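Hydroxylase (Rhodococcus sp., PDB 2OR0) probably acts as a flavin-dependent hydroxylase with the acyl-CoA dehydrogenase fold, using reduced flavin and molecular oxygen to insert one oxygen atom into its substrate. Local coordinates at residues G55-S60 against W97-V102; V76-F81 against S251-L256; L109-P114 against G233-E238; I258-I263 against V310-T315; A343-A348 against A379-A384. One frame throughout, in Å; residues are numbered along the deposited sequence.

Contact 1: residues G55-S60 against W97-V102; sequences GLLRDS and WVTGIV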
# COMPACT_ATOMS: atom_id res chain seq x y z
N GLY A 55 -11.26 -13.37 -4.29
CA GLY A 55 -12.52 -13.71 -3.61
C GLY A 55 -12.41 -13.77 -2.10
O GLY A 55 -13.28 -13.25 -1.39
N LEU A 56 -11.34 -14.40 -1.63
CA LEU A 56 -10.99 -14.45 -0.22
C LEU A 56 -10.82 -13.07 0.41
O LEU A 56 -11.31 -12.83 1.51
CB LEU A 56 -9.73 -15.30 -0.02
CG LEU A 56 -9.97 -16.79 -0.32
CD1 LEU A 56 -8.68 -17.57 -0.29
CD2 LEU A 56 -10.97 -17.37 0.65
N LEU A 57 -10.15 -12.16 -0.29
CA LEU A 57 -10.03 -10.79 0.20
C LEU A 57 -11.34 -10.01 0.13
O LEU A 57 -11.66 -9.25 1.05
CB LEU A 57 -8.97 -9.99 -0.58
CG LEU A 57 -7.53 -10.51 -0.58
CD1 LEU A 57 -6.72 -9.68 -1.58
CD2 LEU A 57 -6.92 -10.46 0.83
N ARG A 58 -12.07 -10.16 -0.98
CA ARG A 58 -13.30 -9.41 -1.18
C ARG A 58 -14.32 -9.80 -0.10
O ARG A 58 -14.89 -8.93 0.54
CB ARG A 58 -13.90 -9.65 -2.57
CG ARG A 58 -14.91 -8.57 -3.00
CD ARG A 58 -15.41 -8.83 -4.42
NE ARG A 58 -14.31 -8.93 -5.38
CZ ARG A 58 -13.91 -7.94 -6.19
NH1 ARG A 58 -14.52 -6.77 -6.20
NH2 ARG A 58 -12.90 -8.14 -7.03
N ASP A 59 -14.51 -11.10 0.08
CA ASP A 59 -15.46 -11.64 1.06
C ASP A 59 -15.11 -11.35 2.51
O ASP A 59 -16.00 -11.32 3.37
CB ASP A 59 -15.59 -13.16 0.90
CG ASP A 59 -16.18 -13.56 -0.45
OD1 ASP A 59 -16.78 -12.70 -1.14
OD2 ASP A 59 -16.04 -14.74 -0.82
N SER A 60 -13.82 -11.18 2.81
CA SER A 60 -13.37 -10.93 4.19
C SER A 60 -13.72 -9.52 4.64
O SER A 60 -13.66 -9.22 5.84
CB SER A 60 -11.86 -11.11 4.29
OG SER A 60 -11.18 -9.93 3.82
N TRP A 97 -0.18 -6.91 -0.25
CA TRP A 97 0.13 -5.72 -1.01
C TRP A 97 -1.13 -5.13 -1.65
O TRP A 97 -1.34 -3.90 -1.63
CB TRP A 97 1.16 -6.05 -2.10
CG TRP A 97 1.56 -4.85 -2.93
CD1 TRP A 97 1.00 -4.45 -4.11
CD2 TRP A 97 2.59 -3.89 -2.63
NE1 TRP A 97 1.63 -3.31 -4.57
CE2 TRP A 97 2.60 -2.94 -3.68
CE3 TRP A 97 3.52 -3.74 -1.58
CZ2 TRP A 97 3.49 -1.85 -3.72
CZ3 TRP A 97 4.41 -2.66 -1.62
CH2 TRP A 97 4.39 -1.73 -2.68
N VAL A 98 -1.96 -5.99 -2.22
CA VAL A 98 -3.17 -5.52 -2.91
C VAL A 98 -4.16 -4.89 -1.89
O VAL A 98 -4.75 -3.82 -2.15
CB VAL A 98 -3.82 -6.66 -3.74
CG1 VAL A 98 -5.27 -6.33 -4.10
CG2 VAL A 98 -2.99 -6.94 -5.01
N THR A 99 -4.24 -5.49 -0.72
CA THR A 99 -5.06 -4.96 0.40
C THR A 99 -4.62 -3.57 0.84
O THR A 99 -5.45 -2.68 1.02
CB THR A 99 -5.06 -5.89 1.60
OG1 THR A 99 -5.46 -7.20 1.18
CG2 THR A 99 -6.03 -5.40 2.66
N GLY A 100 -3.31 -3.39 1.01
CA GLY A 100 -2.76 -2.09 1.34
C GLY A 100 -2.83 -0.99 0.30
O GLY A 100 -2.71 0.18 0.66
N ILE A 101 -3.00 -1.34 -0.98
CA ILE A 101 -3.08 -0.37 -2.08
C ILE A 101 -4.54 -0.12 -2.47
O ILE A 101 -5.01 1.00 -2.43
CB ILE A 101 -2.32 -0.88 -3.38
CG1 ILE A 101 -0.83 -1.08 -3.11
CG2 ILE A 101 -2.52 0.08 -4.56
CD1 ILE A 101 0.08 0.06 -3.61
N VAL A 102 -5.21 -1.18 -2.89
CA VAL A 102 -6.61 -1.12 -3.29
C VAL A 102 -7.44 -0.66 -2.06
O VAL A 102 -8.37 0.14 -2.21
CB VAL A 102 -7.10 -2.46 -3.87
CG1 VAL A 102 -8.57 -2.41 -4.26
CG2 VAL A 102 -6.28 -2.86 -5.10

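Contact 2: residues V76-F81 against S251-L256; sequences VHPREF and SCMFPL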
# COMPACT_ATOMS: atom_id res chain seq x y z
N VAL A 76 -12.53 1.82 10.06
CA VAL A 76 -11.62 1.44 11.16
C VAL A 76 -10.58 2.51 11.49
O VAL A 76 -10.28 3.38 10.66
CB VAL A 76 -11.00 0.01 10.97
CG1 VAL A 76 -12.09 -1.00 10.69
CG2 VAL A 76 -9.95 -0.01 9.85
N HIS A 77 -10.05 2.46 12.71
CA HIS A 77 -8.92 3.28 13.15
C HIS A 77 -7.73 2.86 12.26
O HIS A 77 -7.59 1.68 11.97
CB HIS A 77 -8.62 2.96 14.62
CG HIS A 77 -7.57 3.84 15.24
ND1 HIS A 77 -6.22 3.59 15.12
CD2 HIS A 77 -7.69 4.97 15.97
CE1 HIS A 77 -5.55 4.54 15.74
NE2 HIS A 77 -6.41 5.39 16.27
N PRO A 78 -6.88 3.82 11.85
CA PRO A 78 -5.68 3.49 11.05
C PRO A 78 -4.84 2.32 11.59
O PRO A 78 -4.26 1.55 10.80
CB PRO A 78 -4.86 4.79 11.13
CG PRO A 78 -5.87 5.85 11.28
CD PRO A 78 -6.98 5.26 12.12
N ARG A 79 -4.76 2.18 12.92
CA ARG A 79 -4.00 1.08 13.52
C ARG A 79 -4.57 -0.24 13.08
O ARG A 79 -3.82 -1.14 12.70
CB ARG A 79 -3.96 1.14 15.06
CG ARG A 79 -3.57 -0.19 15.74
CD ARG A 79 -3.45 -0.04 17.27
NE ARG A 79 -2.27 0.74 17.68
CZ ARG A 79 -1.04 0.25 17.83
NH1 ARG A 79 -0.05 1.04 18.22
NH2 ARG A 79 -0.80 -1.04 17.59
N GLU A 80 -5.89 -0.38 13.13
CA GLU A 80 -6.54 -1.61 12.69
C GLU A 80 -6.30 -1.91 11.20
O GLU A 80 -6.11 -3.08 10.81
CB GLU A 80 -8.06 -1.60 12.95
CG GLU A 80 -8.69 -2.93 12.51
CD GLU A 80 -10.13 -3.12 12.96
OE1 GLU A 80 -10.67 -2.25 13.68
OE2 GLU A 80 -10.72 -4.15 12.60
N PHE A 81 -6.38 -0.88 10.37
CA PHE A 81 -6.07 -1.06 8.95
C PHE A 81 -4.63 -1.60 8.82
O PHE A 81 -4.40 -2.63 8.19
CB PHE A 81 -6.19 0.28 8.21
CG PHE A 81 -5.72 0.22 6.74
CD1 PHE A 81 -6.43 -0.53 5.81
CD2 PHE A 81 -4.59 0.90 6.33
CE1 PHE A 81 -6.02 -0.58 4.48
CE2 PHE A 81 -4.18 0.88 5.00
CZ PHE A 81 -4.90 0.13 4.07
N SER A 251 -0.44 11.95 3.26
CA SER A 251 0.92 11.47 3.33
C SER A 251 1.16 10.44 4.43
O SER A 251 2.16 9.73 4.41
CB SER A 251 1.91 12.61 3.49
OG SER A 251 1.81 13.24 4.76
N CYS A 252 0.24 10.37 5.40
CA CYS A 252 0.24 9.28 6.32
C CYS A 252 -0.53 8.09 5.75
O CYS A 252 0.02 6.97 5.71
CB CYS A 252 -0.32 9.70 7.69
SG CYS A 252 -0.34 8.33 8.90
N MSE A 253 -1.76 8.30 5.30
CA MSE A 253 -2.65 7.18 4.99
C MSE A 253 -2.25 6.40 3.72
O MSE A 253 -2.38 5.15 3.66
CB MSE A 253 -4.11 7.67 4.86
CG MSE A 253 -4.70 8.25 6.16
SE MSE A 253 -4.72 6.90 7.59
CE MSE A 253 -5.76 5.53 6.82
N PHE A 254 -1.81 7.13 2.70
CA PHE A 254 -1.51 6.50 1.41
C PHE A 254 -0.30 5.56 1.58
O PHE A 254 -0.41 4.38 1.31
CB PHE A 254 -1.37 7.54 0.26
CG PHE A 254 -0.62 7.04 -0.96
CD1 PHE A 254 -1.04 5.92 -1.67
CD2 PHE A 254 0.52 7.72 -1.40
CE1 PHE A 254 -0.32 5.48 -2.78
CE2 PHE A 254 1.23 7.29 -2.52
CZ PHE A 254 0.81 6.17 -3.20
N PRO A 255 0.85 6.07 2.07
CA PRO A 255 1.97 5.15 2.31
C PRO A 255 1.79 4.10 3.43
O PRO A 255 2.60 3.17 3.51
CB PRO A 255 3.10 6.09 2.68
CG PRO A 255 2.73 7.39 2.13
CD PRO A 255 1.24 7.45 2.34
N LEU A 256 0.73 4.23 4.25
CA LEU A 256 0.56 3.36 5.43
C LEU A 256 0.29 1.93 5.02
O LEU A 256 0.90 0.99 5.55
CB LEU A 256 -0.57 3.88 6.35
CG LEU A 256 -0.93 3.05 7.61
CD1 LEU A 256 0.22 3.10 8.63
CD2 LEU A 256 -2.25 3.55 8.24

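Contact 3: residues L109-P114 against G233-E238; sequences LAFADP and GRAQKE. With ACT (acetate ion), chain C.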
# COMPACT_ATOMS: atom_id res chain seq x y z
N LEU A 109 -11.67 8.29 -1.79
CA LEU A 109 -12.96 8.49 -2.44
C LEU A 109 -13.97 9.04 -1.43
O LEU A 109 -14.95 9.67 -1.82
CB LEU A 109 -13.49 7.20 -3.00
CG LEU A 109 -14.49 7.37 -4.15
CD1 LEU A 109 -13.80 7.91 -5.44
CD2 LEU A 109 -15.24 6.07 -4.40
N ALA A 110 -13.75 8.77 -0.15
CA ALA A 110 -14.65 9.21 0.90
C ALA A 110 -14.83 10.69 0.83
O ALA A 110 -15.91 11.18 1.12
CB ALA A 110 -14.16 8.80 2.29
N PHE A 111 -13.78 11.41 0.42
CA PHE A 111 -13.88 12.85 0.24
C PHE A 111 -13.86 13.31 -1.22
O PHE A 111 -13.61 14.48 -1.51
CB PHE A 111 -12.90 13.65 1.13
CG PHE A 111 -11.43 13.28 0.97
CD1 PHE A 111 -10.61 13.95 0.05
CD2 PHE A 111 -10.86 12.30 1.79
CE1 PHE A 111 -9.27 13.65 -0.07
CE2 PHE A 111 -9.50 11.97 1.67
CZ PHE A 111 -8.70 12.65 0.73
N ALA A 112 -14.14 12.38 -2.13
CA ALA A 112 -14.46 12.73 -3.52
C ALA A 112 -15.96 13.10 -3.61
O ALA A 112 -16.74 12.80 -2.69
CB ALA A 112 -14.13 11.58 -4.48
N ASP A 113 -16.34 13.74 -4.71
CA ASP A 113 -17.74 14.11 -4.96
C ASP A 113 -18.70 12.99 -4.66
O ASP A 113 -18.50 11.84 -5.10
CB ASP A 113 -17.94 14.57 -6.41
CG ASP A 113 -19.23 15.35 -6.60
OD1 ASP A 113 -20.30 14.70 -6.66
OD2 ASP A 113 -19.16 16.59 -6.70
N PRO A 114 -19.78 13.31 -3.91
CA PRO A 114 -20.75 12.25 -3.59
C PRO A 114 -21.27 11.50 -4.82
O PRO A 114 -21.65 10.34 -4.72
CB PRO A 114 -21.89 13.01 -2.87
CG PRO A 114 -21.25 14.22 -2.31
CD PRO A 114 -20.14 14.61 -3.31
N GLY A 233 -4.54 19.00 2.52
CA GLY A 233 -5.69 19.01 3.42
C GLY A 233 -6.88 19.83 2.95
O GLY A 233 -7.97 19.70 3.51
N ARG A 234 -6.69 20.67 1.93
CA ARG A 234 -7.80 21.47 1.36
C ARG A 234 -8.98 20.66 0.77
O ARG A 234 -10.13 21.09 0.91
CB ARG A 234 -7.28 22.51 0.37
CG ARG A 234 -6.44 23.58 1.02
CD ARG A 234 -5.91 24.57 -0.02
NE ARG A 234 -4.88 23.95 -0.85
CZ ARG A 234 -4.66 24.21 -2.14
NH1 ARG A 234 -5.41 25.08 -2.81
NH2 ARG A 234 -3.69 23.58 -2.78
N ALA A 235 -8.73 19.51 0.16
CA ALA A 235 -9.86 18.69 -0.33
C ALA A 235 -10.72 18.14 0.82
O ALA A 235 -11.96 18.05 0.72
CB ALA A 235 -9.39 17.56 -1.22
N GLN A 236 -10.05 17.76 1.90
CA GLN A 236 -10.75 17.26 3.07
C GLN A 236 -11.56 18.38 3.76
O GLN A 236 -12.67 18.14 4.20
CB GLN A 236 -9.73 16.63 4.03
CG GLN A 236 -9.42 15.19 3.65
CD GLN A 236 -8.01 14.79 4.06
OE1 GLN A 236 -7.03 15.44 3.69
NE2 GLN A 236 -7.91 13.73 4.83
N LYS A 237 -10.99 19.59 3.85
CA LYS A 237 -11.70 20.76 4.38
C LYS A 237 -12.93 21.11 3.56
O LYS A 237 -14.01 21.34 4.13
CB LYS A 237 -10.76 21.96 4.51
CG LYS A 237 -9.79 21.78 5.63
CD LYS A 237 -8.71 22.84 5.70
CE LYS A 237 -7.79 22.54 6.92
NZ LYS A 237 -7.06 21.21 6.82
N GLU A 238 -12.79 21.10 2.23
CA GLU A 238 -13.92 21.34 1.33
C GLU A 238 -15.04 20.32 1.50
O GLU A 238 -16.23 20.66 1.36
CB GLU A 238 -13.46 21.44 -0.13
CG GLU A 238 -12.54 22.65 -0.39
CD GLU A 238 -11.94 22.72 -1.82
OE1 GLU A 238 -12.29 21.86 -2.68
OE2 GLU A 238 -11.12 23.65 -2.07
C ACT C . -3.97 24.94 -6.47
O ACT C . -2.94 24.87 -5.77
OXT ACT C . -4.93 25.51 -5.92
CH3 ACT C . -4.08 24.40 -7.86
O HOH W 1 -13.25 17.46 -1.47

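Contact 4: residues I258-I263 against V310-T315; sequences ITAAVI and VSLIET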
# COMPACT_ATOMS: atom_id res chain seq x y z
N ILE A 258 1.00 0.57 2.15
CA ILE A 258 2.11 0.07 1.35
C ILE A 258 3.27 -0.42 2.27
O ILE A 258 3.76 -1.52 2.12
CB ILE A 258 2.61 1.19 0.37
CG1 ILE A 258 1.63 1.33 -0.80
CG2 ILE A 258 3.98 0.87 -0.14
CD1 ILE A 258 1.80 2.61 -1.59
N THR A 259 3.68 0.43 3.21
CA THR A 259 4.72 0.07 4.18
C THR A 259 4.25 -1.01 5.16
O THR A 259 5.02 -1.93 5.48
CB THR A 259 5.25 1.32 4.87
OG1 THR A 259 5.70 2.21 3.85
CG2 THR A 259 6.42 1.01 5.81
N ALA A 260 2.99 -0.97 5.59
CA ALA A 260 2.44 -2.10 6.35
C ALA A 260 2.56 -3.43 5.60
O ALA A 260 2.95 -4.44 6.19
CB ALA A 260 0.98 -1.84 6.75
N ALA A 261 2.25 -3.44 4.30
CA ALA A 261 2.39 -4.64 3.48
C ALA A 261 3.83 -5.11 3.47
O ALA A 261 4.07 -6.28 3.71
CB ALA A 261 1.88 -4.41 2.05
N VAL A 262 4.79 -4.20 3.25
CA VAL A 262 6.20 -4.57 3.31
C VAL A 262 6.59 -5.17 4.69
O VAL A 262 7.28 -6.18 4.77
CB VAL A 262 7.12 -3.38 2.96
CG1 VAL A 262 8.60 -3.73 3.23
CG2 VAL A 262 6.93 -2.96 1.46
N ILE A 263 6.14 -4.52 5.77
CA ILE A 263 6.43 -5.03 7.10
C ILE A 263 5.88 -6.44 7.33
O ILE A 263 6.61 -7.30 7.79
CB ILE A 263 6.03 -4.02 8.22
CG1 ILE A 263 6.91 -2.76 8.08
CG2 ILE A 263 6.28 -4.66 9.58
CD1 ILE A 263 6.46 -1.51 8.90
N VAL A 310 5.98 -1.19 15.06
CA VAL A 310 5.51 -0.30 16.13
C VAL A 310 5.68 1.15 15.75
O VAL A 310 4.78 1.96 16.01
CB VAL A 310 6.16 -0.59 17.54
CG1 VAL A 310 6.01 -2.08 17.92
CG2 VAL A 310 7.60 -0.20 17.56
N SER A 311 6.80 1.48 15.11
CA SER A 311 7.08 2.84 14.66
C SER A 311 6.06 3.38 13.68
O SER A 311 5.61 4.51 13.82
CB SER A 311 8.45 2.91 14.01
OG SER A 311 9.40 2.80 15.03
N LEU A 312 5.76 2.60 12.67
CA LEU A 312 4.81 2.99 11.62
C LEU A 312 3.42 3.28 12.22
O LEU A 312 2.76 4.28 11.90
CB LEU A 312 4.68 1.86 10.56
CG LEU A 312 3.72 2.16 9.39
CD1 LEU A 312 4.18 3.26 8.44
CD2 LEU A 312 3.39 0.90 8.61
N ILE A 313 2.99 2.36 13.07
CA ILE A 313 1.68 2.42 13.68
C ILE A 313 1.57 3.57 14.70
O ILE A 313 0.53 4.22 14.80
CB ILE A 313 1.28 1.05 14.25
CG1 ILE A 313 1.32 -0.01 13.14
CG2 ILE A 313 -0.16 1.07 14.85
CD1 ILE A 313 0.79 -1.41 13.61
N GLU A 314 2.67 3.85 15.42
CA GLU A 314 2.68 4.93 16.42
C GLU A 314 2.38 6.31 15.79
O GLU A 314 1.60 7.11 16.35
CB GLU A 314 4.00 4.94 17.20
CG GLU A 314 4.07 5.89 18.42
CD GLU A 314 4.32 7.37 18.06
OE1 GLU A 314 5.07 7.70 17.09
OE2 GLU A 314 3.77 8.23 18.79
N THR A 315 2.97 6.58 14.62
CA THR A 315 2.65 7.81 13.89
C THR A 315 1.14 7.99 13.67
O THR A 315 0.60 9.08 13.93
CB THR A 315 3.35 7.87 12.52
OG1 THR A 315 4.77 7.75 12.71
CG2 THR A 315 3.01 9.20 11.83

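Contact 5: residues A343-A348 against A379-A384; sequences AAAWRA and AGLAHA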
# COMPACT_ATOMS: atom_id res chain seq x y z
N ALA A 343 11.81 4.88 6.77
CA ALA A 343 12.78 4.12 7.61
C ALA A 343 12.25 2.76 8.04
O ALA A 343 13.03 1.78 8.13
CB ALA A 343 13.15 4.94 8.84
N ALA A 344 10.95 2.69 8.34
CA ALA A 344 10.34 1.42 8.74
C ALA A 344 10.42 0.36 7.61
O ALA A 344 10.71 -0.80 7.89
CB ALA A 344 8.89 1.61 9.16
N ALA A 345 10.13 0.75 6.37
CA ALA A 345 10.27 -0.18 5.23
C ALA A 345 11.72 -0.68 5.09
O ALA A 345 11.96 -1.88 4.98
CB ALA A 345 9.79 0.46 3.91
N TRP A 346 12.67 0.25 5.13
CA TRP A 346 14.06 -0.09 4.91
C TRP A 346 14.63 -1.03 6.01
O TRP A 346 15.33 -2.00 5.71
CB TRP A 346 14.92 1.17 4.81
CG TRP A 346 14.81 1.84 3.42
CD1 TRP A 346 13.74 2.59 2.92
CD2 TRP A 346 15.81 1.82 2.38
NE1 TRP A 346 14.05 3.05 1.64
CE2 TRP A 346 15.29 2.57 1.28
CE3 TRP A 346 17.09 1.25 2.27
CZ2 TRP A 346 16.02 2.77 0.11
CZ3 TRP A 346 17.81 1.44 1.08
CH2 TRP A 346 17.27 2.19 0.02
N ARG A 347 14.30 -0.71 7.27
CA ARG A 347 14.73 -1.48 8.44
C ARG A 347 14.27 -2.94 8.32
O ARG A 347 15.05 -3.85 8.55
CB ARG A 347 14.19 -0.83 9.74
CG ARG A 347 14.81 -1.39 11.05
CD ARG A 347 14.23 -0.69 12.30
NE ARG A 347 14.35 0.78 12.20
CZ ARG A 347 13.33 1.62 11.99
NH1 ARG A 347 12.08 1.18 11.88
NH2 ARG A 347 13.57 2.91 11.90
N ALA A 348 13.02 -3.12 7.94
CA ALA A 348 12.39 -4.43 7.87
C ALA A 348 12.98 -5.23 6.73
O ALA A 348 13.32 -6.41 6.89
CB ALA A 348 10.90 -4.26 7.70
N ALA A 379 10.68 -6.19 -4.00
CA ALA A 379 9.76 -5.52 -4.94
C ALA A 379 9.03 -4.36 -4.28
O ALA A 379 8.98 -3.27 -4.83
CB ALA A 379 8.77 -6.48 -5.49
N GLY A 380 8.43 -4.61 -3.10
CA GLY A 380 7.75 -3.53 -2.35
C GLY A 380 8.63 -2.32 -2.02
O GLY A 380 8.18 -1.17 -2.06
N LEU A 381 9.90 -2.56 -1.71
CA LEU A 381 10.82 -1.47 -1.35
C LEU A 381 11.10 -0.51 -2.49
O LEU A 381 11.52 0.64 -2.25
CB LEU A 381 12.18 -2.03 -0.82
CG LEU A 381 13.13 -1.04 -0.13
CD1 LEU A 381 12.42 -0.44 1.09
CD2 LEU A 381 14.50 -1.65 0.32
N ALA A 382 10.92 -0.98 -3.74
CA ALA A 382 11.15 -0.17 -4.96
C ALA A 382 10.04 0.88 -5.21
O ALA A 382 10.19 1.76 -6.05
CB ALA A 382 11.29 -1.09 -6.19
N HIS A 383 8.94 0.81 -4.48
CA HIS A 383 7.87 1.81 -4.62
C HIS A 383 8.35 3.23 -4.30
O HIS A 383 9.21 3.43 -3.45
CB HIS A 383 6.65 1.44 -3.76
CG HIS A 383 5.40 2.17 -4.14
ND1 HIS A 383 5.19 3.50 -3.84
CD2 HIS A 383 4.28 1.76 -4.79
CE1 HIS A 383 4.01 3.88 -4.29
NE2 HIS A 383 3.43 2.83 -4.85
N ALA A 384 7.76 4.20 -4.97
CA ALA A 384 8.14 5.61 -4.82
C ALA A 384 8.00 6.11 -3.39
O ALA A 384 8.76 6.99 -2.97
CB ALA A 384 7.28 6.52 -5.79

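Contact 1: residues G55-S60 against W97-V102
Within residues 55-60 it is Leu57 that reaches residues 97-102, where it meets one apolar side chain, Val98, and the hydroxyl end of Thr99, the closer of the two. Its CD1 methyl faces CG1 of Val98 at 4.4 Å, a loose van der Waals contact. Both residues are buried, and their branched hydrocarbon ends suit an interface with no polar bond across it.

The second meeting is between a methyl and a hydroxyl oxygen. Leu57 CD2 comes to 3.6 Å from Thr99 OG1, the Leu57 CD1 methyl lying slightly farther from the same oxygen. Thr99 OG1 sits beside its own backbone N (chi1 -54°), which lets it reach back to the carbonyl O of Ser95, one turn earlier. The threonine hydroxyl is thus satisfied within its own helix, and its oxygen can lie against leucine methyls.

A hydrogen bond within residues 55-60 joins Ser60 OG to Leu57 O at 2.9 Å, tying the serine side chain back to the main chain of Leu57.

Val88 of helix 78-91 touches both Leu57 and Thr99, so three helices of the N-terminal helical region meet here. With no hydrogen bond across the segments, their association probably rests on van der Waals fit and burial of apolar surface.

Contact 2: residues V76-F81 against S251-L256
Leu256 CG lies anti to its backbone N (chi1 177°) and Phe81 CG takes the same course from its own helix (chi1 173°), which sends the two side chains past one another in opposite directions. Met253, present as selenomethionine, starts beside its backbone N and then bends at both following torsions, a folded shape that carries SE over to Pro78 although its CB does not aim there.

Three apolar meetings follow. Pro78 CG touches Met253 SE at 4.0 Å, the proline ring packing on the end of a chain that here carries selenium in place of sulfur. Leu256 CD2 serves two side chains: it approaches Phe81 CD2 at 4.0 Å, arriving at the edge of the ring and near its plane, and it lies 4.1 Å from Pro78 CB. The same methyl also rests against a carbonyl oxygen, with Leu256 CD2 3.8 Å from Pro78 O. A flexible methionine and a forked leucine suit this uneven surface of proline and ring edge.

The join is between the start of helix 78-91, in the N-terminal helical region, and the early turns of helix 250-277, the long helix that opens the C-terminal bundle of the acyl-CoA dehydrogenase fold. Pro78 fits the first turn of its helix, where its missing N-H costs no hydrogen bond. His77 is the N-cap: its ND1 accepts from Arg79 N at 3.0 Å, with the donor tilted somewhat out of the imidazole plane. Pro78 also packs on Ala316 and Tyr320 of helix 292-324, while Arg79 forms salt bridges with Glu83 and Asp317.

Contact 3: residues L109-P114 against G233-E238
The ring of Phe111 carries Gln236 on one face: Gln236 CG stands 3.6 Å from the ring centroid and only 7° off the normal, a CH-pi contact. Beyond it the Gln236 amide is stacked on the ring, with the two planes 19° apart. Ala235 CB approaches obliquely, 4.0 Å from Phe111 CD1, and Trp107 meets Phe111 in an edge-to-face arrangement. Glutamine suits this place because its aliphatic CG can lie on the ring while NE2 reaches past it to the carbonyls of Met248 and Phe246.

The contact ties the type I turn Leu109-Ala112, which links helices 105-109 and 114-121, to the short helix 234-239, which comes after helix 227-232, itself following the last strand. In the turn, Ala112 N donates to Leu109 O at 2.8 Å. Gly233, at positive phi, lies at the N-cap of helix 234-239, where a side chain would press on the preceding carbonyl oxygen. An alanine in place of Phe111 would be likely to open a gap between turn and helix and leave the Gln236 amide without the flat surface it rests on.

Beside this packing a water bridges the two backbones, donating to Phe111 O at 3.0 Å and to Ala235 O at 2.6 Å. Arg234, an exposed residue, makes a nearly straight bond through NH1 to OXT of a bound acetate, probably from the crystallisation liquor, and its NH2 also pairs with Asp232.

Contact 4: residues I258-I263 against V310-T315
Thr259 OG1 is gripped by Gln341 NE2 and by His386 NE2, with a further weak bond to Pro255 O one turn back in its own helix. Its other branch, the CG2 methyl, meets Leu312. This is a packing of the C-terminal helical bundle of the acyl-CoA dehydrogenase fold: helices 250-277 and 292-324 run nearly antiparallel, with segment axes 10.7 Å apart and N-to-C directions 156° from one another.

Leu312 fills the space between them in the manner of knobs-into-holes. The hole is made by Leu256, Thr259, Ala260 and Ile263, the i, i+3, i+4 and i+7 positions of the facing helix. A chi1 of -179° swings Leu312 CG away from the backbone nitrogen and drives the forked end into that hole. There CD1 meets Thr259 CG2 at 4.1 Å, while CD2 rests 3.9 Å from Ile263 CD1.

Each residue type fits its wall. Threonine offers a methyl to the leucine and its hydroxyl to polar partners; isoleucine extends a long arm over one side; alanine, with so little side chain, lets the leucine come right up to the helix backbone. Accordingly Leu312 CD2 touches the main chain itself, 3.6 Å from Ala260 N.

Contact 5: residues A343-A348 against A379-A384
Within the C-terminal helical bundle, Leu381 of helix 370-381 packs on Ala345 and Trp346 of the long helix 331-356. Its CD1 methyl lies over one face of the indole, 3.9 Å from the centroid of the five-membered ring and 13° off its normal, a CH-pi contact. The closest pair there is Leu381 CD1 and Trp346 CD1, at 3.8 Å. The CD2 methyl hangs over the same ring system, a little higher above the plane. The two side chains cross at about a right angle, and the same CD1 also touches Ala345 CB at 4.0 Å.

With chi1 at -167°, Leu381 turns its CG to the side of the carbonyl carbon, which carries the fork across to the other helix. The small Ala345 lets the helices come near, their CA atoms 6.7 Å apart at Ala345 and Leu381, while the wide indole offers a flat platform for methyls.

In the acyl-CoA dehydrogenase fold such helices form an up-and-down bundle, and here the pair is joined through the loop that follows Leu381: Trp346 NE1 bonds to His386 O, and the His386 side chain bonds to Gly380 O. A leucine replacing Trp346, lacking the indole N-H, would probably leave His386 O without a partner and Leu381 without a ring face to lie on. A bound acetate, probably from the crystallisation liquor, lies about 3 Å from the Trp346 side chain at the nearest atoms.

From the N terminus, contact 1 closes a short loop, with helices and no strand, from 55 to 102. Contact 2 opens inside that loop at 76 and closes only at 251-256, so the two cross. Within the long excursion of contact 2, which takes in the beta sheet, contact 3 is nested, tying the turn after helix 105-109 to helix 234-239 beyond the strands. Contacts 4 and 5 then follow in series inside the C-terminal helical domain. Helix 250-277 serves both contact 2 and contact 4, joining the N-terminal helices to the bundle. Trp97, in a segment of contact 1, reaches the segments of contacts 4 and 5, whereas contact 3 stands apart from the other four.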